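DUF2235 domain-containing protein (PDB 4O5P) is a type VI secretion phospholipase effector, Tle1, that probably hydrolyses membrane phospholipids through an alpha/beta-hydrolase catalytic domain. Local coordinates at residues N91-R94 / L95-S99; N75-D78 / K79-G82. One frame throughout, in Å; residues are numbered along the deposited sequence.

Contact 1 (N91-R94 / L95-S99)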
loop_
_atom_site.group_PDB
_atom_site.type_symbol
_atom_site.label_atom_id
_atom_site.label_comp_id
_atom_site.label_asym_id
_atom_site.label_seq_id
_atom_site.Cartn_x
_atom_site.Cartn_y
_atom_site.Cartn_z
ATOM N N ASN A 91 6.853 -5.186 8.380
ATOM C CA ASN A 91 7.702 -4.244 9.084
ATOM C C ASN A 91 6.934 -3.171 9.854
ATOM O O ASN A 91 7.413 -2.692 10.880
ATOM C CB ASN A 91 8.719 -3.616 8.146
ATOM C CG ASN A 91 9.766 -4.595 7.712
ATOM O OD1 ASN A 91 9.965 -5.623 8.359
ATOM N ND2 ASN A 91 10.451 -4.288 6.615
ATOM N N VAL A 92 5.748 -2.801 9.373
ATOM C CA VAL A 92 4.907 -1.888 10.133
ATOM C C VAL A 92 4.541 -2.509 11.481
ATOM O O VAL A 92 4.652 -1.861 12.525
ATOM C CB VAL A 92 3.648 -1.477 9.346
ATOM C CG1 VAL A 92 2.669 -0.744 10.238
ATOM C CG2 VAL A 92 4.046 -0.596 8.145
ATOM N N ALA A 93 4.132 -3.771 11.460
ATOM C CA ALA A 93 3.724 -4.435 12.688
ATOM C C ALA A 93 4.930 -4.602 13.598
ATOM O O ALA A 93 4.824 -4.415 14.808
ATOM C CB ALA A 93 3.068 -5.769 12.394
ATOM N N ARG A 94 6.083 -4.930 13.015
ATOM C CA ARG A 94 7.316 -5.042 13.792
ATOM C C ARG A 94 7.661 -3.729 14.498
ATOM O O ARG A 94 7.965 -3.731 15.686
ATOM C CB ARG A 94 8.473 -5.561 12.920
ATOM C CG ARG A 94 8.308 -7.036 12.548
ATOM C CD ARG A 94 9.249 -7.484 11.442
ATOM N NE ARG A 94 8.728 -8.697 10.815
ATOM C CZ ARG A 94 9.110 -9.934 11.135
ATOM N NH1 ARG A 94 10.051 -10.133 12.052
ATOM N NH2 ARG A 94 8.576 -10.973 10.514
ATOM N N LEU A 95 7.557 -2.610 13.787
ATOM C CA LEU A 95 7.852 -1.299 14.366
ATOM C C LEU A 95 6.848 -0.876 15.440
ATOM O O LEU A 95 7.215 -0.169 16.395
ATOM C CB LEU A 95 7.915 -0.238 13.265
ATOM C CG LEU A 95 9.136 -0.370 12.364
ATOM C CD1 LEU A 95 9.009 0.545 11.156
ATOM C CD2 LEU A 95 10.409 -0.068 13.168
ATOM N N ILE A 96 5.592 -1.303 15.272
ATOM C CA ILE A 96 4.570 -1.075 16.289
ATOM C C ILE A 96 4.840 -1.919 17.556
ATOM O O ILE A 96 4.755 -1.414 18.670
ATOM C CB ILE A 96 3.159 -1.318 15.722
ATOM C CG1 ILE A 96 2.796 -0.208 14.723
ATOM C CG2 ILE A 96 2.129 -1.360 16.847
ATOM C CD1 ILE A 96 2.719 1.173 15.368
ATOM N N HIS A 97 5.184 -3.192 17.375
ATOM C CA HIS A 97 5.563 -4.058 18.483
ATOM C C HIS A 97 6.715 -3.446 19.294
ATOM O O HIS A 97 6.745 -3.557 20.516
ATOM C CB HIS A 97 6.034 -5.424 17.969
ATOM C CG HIS A 97 4.992 -6.200 17.226
ATOM N ND1 HIS A 97 5.306 -7.261 16.401
ATOM C CD2 HIS A 97 3.644 -6.088 17.198
ATOM C CE1 HIS A 97 4.195 -7.767 15.898
ATOM N NE2 HIS A 97 3.175 -7.067 16.356
ATOM N N ALA A 98 7.667 -2.824 18.596
ATOM C CA ALA A 98 8.843 -2.211 19.229
ATOM C C ALA A 98 8.622 -0.759 19.643
ATOM O O ALA A 98 9.550 -0.097 20.128
ATOM C CB ALA A 98 10.052 -2.297 18.298
ATOM N N SER A 99 7.410 -0.257 19.432
ATOM C CA SER A 99 7.071 1.098 19.851
ATOM C C SER A 99 6.503 1.131 21.277
ATOM O O SER A 99 5.822 0.205 21.719
ATOM C CB SER A 99 6.086 1.753 18.869
ATOM O OG SER A 99 6.730 2.174 17.669
#
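Ala93 and His97 meet one helical turn apart through a carbonyl oxygen pointed obliquely at the face of a ring. The backbone N of His97 donates to Ala93 O at 2.9 Å, and the same oxygen sits 3.0 Å above the imidazole plane, over its centre. With chi1 at -62°, the ring folds back beside its own backbone N and over the preceding turn. Arg94 N lies on that face too, nearer the rim. Both ring nitrogens are engaged by acids, NE2 by Asp78 and ND1 by Glu446, which would probably favour a protonated imidazole.

Three further backbone bonds follow the i to i+4 pattern: Leu95 N to Asn91 O, Ile96 N to Val92 O, and Ala98 N to Arg94 O at 3.1 Å, the last the most bent at 147°. Aliphatic atoms lie against two of these acceptors. Leu95 CG lies 3.3 Å from Asn91 O, and Ile96 CG1 comes equally near Val92 O.

At the C-terminal end, Ser99 OG turns back to donate to Leu95 O at 2.7 Å, while Ser99 N reaches Ile96 O. Lys113 adds an ammonium group to Ile96 O and Ser99 O, which would probably suit the partly negative C-terminal end of the helix.

Helix 91-97 packs on strands 225-236 and 270-280, where Leu95 touches Tyr234 and Phe280 and Val92 touches Phe236 beside the probable nucleophile elbow. It also touches helix 403-416, consistent with a helix flanking the central sheet of an alpha/beta-hydrolase fold.

Contact 2 (N75-D78 / K79-G82)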
loop_
_atom_site.group_PDB
_atom_site.type_symbol
_atom_site.label_atom_id
_atom_site.label_comp_id
_atom_site.label_asym_id
_atom_site.label_seq_id
_atom_site.Cartn_x
_atom_site.Cartn_y
_atom_site.Cartn_z
ATOM N N ASN A 75 -3.330 -6.746 2.536
ATOM C CA ASN A 75 -3.490 -8.118 3.023
ATOM C C ASN A 75 -2.613 -8.454 4.230
ATOM O O ASN A 75 -2.411 -9.628 4.549
ATOM C CB ASN A 75 -3.264 -9.149 1.906
ATOM C CG ASN A 75 -3.952 -10.473 2.191
ATOM O OD1 ASN A 75 -5.126 -10.503 2.576
ATOM N ND2 ASN A 75 -3.227 -11.578 2.006
ATOM N N ASN A 76 -2.086 -7.427 4.893
ATOM C CA ASN A 76 -1.357 -7.638 6.139
ATOM C C ASN A 76 -2.223 -7.377 7.364
ATOM O O ASN A 76 -2.770 -6.274 7.531
ATOM C CB ASN A 76 -0.144 -6.713 6.209
ATOM C CG ASN A 76 0.792 -6.899 5.054
ATOM O OD1 ASN A 76 0.787 -6.111 4.120
ATOM N ND2 ASN A 76 1.609 -7.946 5.104
ATOM N N ASN A 77 -2.316 -8.367 8.243
ATOM C CA ASN A 77 -3.084 -8.224 9.478
ATOM C C ASN A 77 -2.279 -8.829 10.617
ATOM O O ASN A 77 -2.026 -10.035 10.611
ATOM C CB ASN A 77 -4.425 -8.948 9.329
ATOM C CG ASN A 77 -5.279 -8.857 10.571
ATOM O OD1 ASN A 77 -4.990 -9.500 11.578
ATOM N ND2 ASN A 77 -6.350 -8.069 10.503
ATOM N N ASP A 78 -1.876 -8.006 11.587
ATOM C CA ASP A 78 -0.953 -8.449 12.630
ATOM C C ASP A 78 -1.485 -9.625 13.448
ATOM O O ASP A 78 -0.776 -10.609 13.644
ATOM C CB ASP A 78 -0.559 -7.288 13.559
ATOM C CG ASP A 78 0.575 -7.659 14.495
ATOM O OD1 ASP A 78 1.366 -8.553 14.139
ATOM O OD2 ASP A 78 0.690 -7.072 15.586
ATOM N N LYS A 79 -2.731 -9.523 13.911
ATOM C CA LYS A 79 -3.371 -10.601 14.675
ATOM C C LYS A 79 -3.281 -11.923 13.918
ATOM O O LYS A 79 -2.813 -12.935 14.449
ATOM C CB LYS A 79 -4.851 -10.285 14.941
ATOM C CG LYS A 79 -5.125 -9.029 15.786
ATOM C CD LYS A 79 -6.641 -8.801 15.935
ATOM C CE LYS A 79 -6.963 -7.584 16.798
ATOM N NZ LYS A 79 -6.335 -7.660 18.138
ATOM N N ALA A 80 -3.721 -11.907 12.666
ATOM C CA ALA A 80 -3.719 -13.111 11.836
ATOM C C ALA A 80 -2.302 -13.614 11.535
ATOM O O ALA A 80 -1.945 -14.755 11.841
ATOM C CB ALA A 80 -4.457 -12.841 10.543
ATOM N N ASP A 81 -1.502 -12.748 10.927
ATOM C CA ASP A 81 -0.183 -13.123 10.434
ATOM C C ASP A 81 0.839 -13.526 11.507
ATOM O O ASP A 81 1.770 -14.281 11.216
ATOM C CB ASP A 81 0.368 -12.003 9.547
ATOM C CG ASP A 81 -0.460 -11.810 8.291
ATOM O OD1 ASP A 81 -0.920 -12.834 7.722
ATOM O OD2 ASP A 81 -0.666 -10.642 7.873
ATOM N N GLY A 82 0.665 -13.045 12.737
ATOM C CA GLY A 82 1.609 -13.358 13.797
ATOM C C GLY A 82 1.154 -14.430 14.777
ATOM O O GLY A 82 1.832 -14.691 15.773
#
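Asp81 OD2 accepts the backbone N of Asn77 at 2.8 Å, in a nearly straight bond whose donor stands above the carboxylate plane. Asp81 CG gets there because it lies beside its own backbone N, chi1 -65°, which carries the acid back toward the start of the helix. The other carboxylate oxygen, OD1, forms a salt bridge with Lys564, so the two oxygens divide their work between the helix entrance and a distant part of the chain. Lys564 also bonds Asn75 O.

The return bond runs from Asp81 N to Asn77 O, also 2.8 Å, nearly in line with the C=O bond. Asn77 is thus held as donor and acceptor by one residue. It is the N-cap of helix 78-81: its OD1 takes Ala80 N at 2.9 Å with an N-H...O angle of 171°, the usual N-cap to N3 bond. A classical capping box would have the N3 side chain return the favour; here the side chain one position further on, Asp81, does so.

Lys79 CB and Ala80 CB each approach Asn77 OD1 to 3.5 Å, because the amide is extended away from the Asn77 nitrogen and its oxygen comes over the first turn. Gly82 N closes the last turn onto Asp78 O at 3.0 Å, and Gly82 is the first residue to leave helical backbone angles.

Along the chain, strand 62-71 of the central sheet runs out into the loop where contact 2 caps helix 78-81; a short connection then leads to helix 91-97, which holds contact 1. Both are local closures of one turn or so, arranged in series, with no nesting or crossing. Their centres lie about 12 Å apart, and they touch directly: His97 NE2 and Asp78 OD2 are 2.6 Å apart, a probable hydrogen bond, and Ala93 CB packs against Asp78 OD1 at 3.7 Å. The first residue of one helix is thereby joined to the last turn of the next. Contact 1 extends the link to helix 403-416, and contact 2 to the region of Lys564.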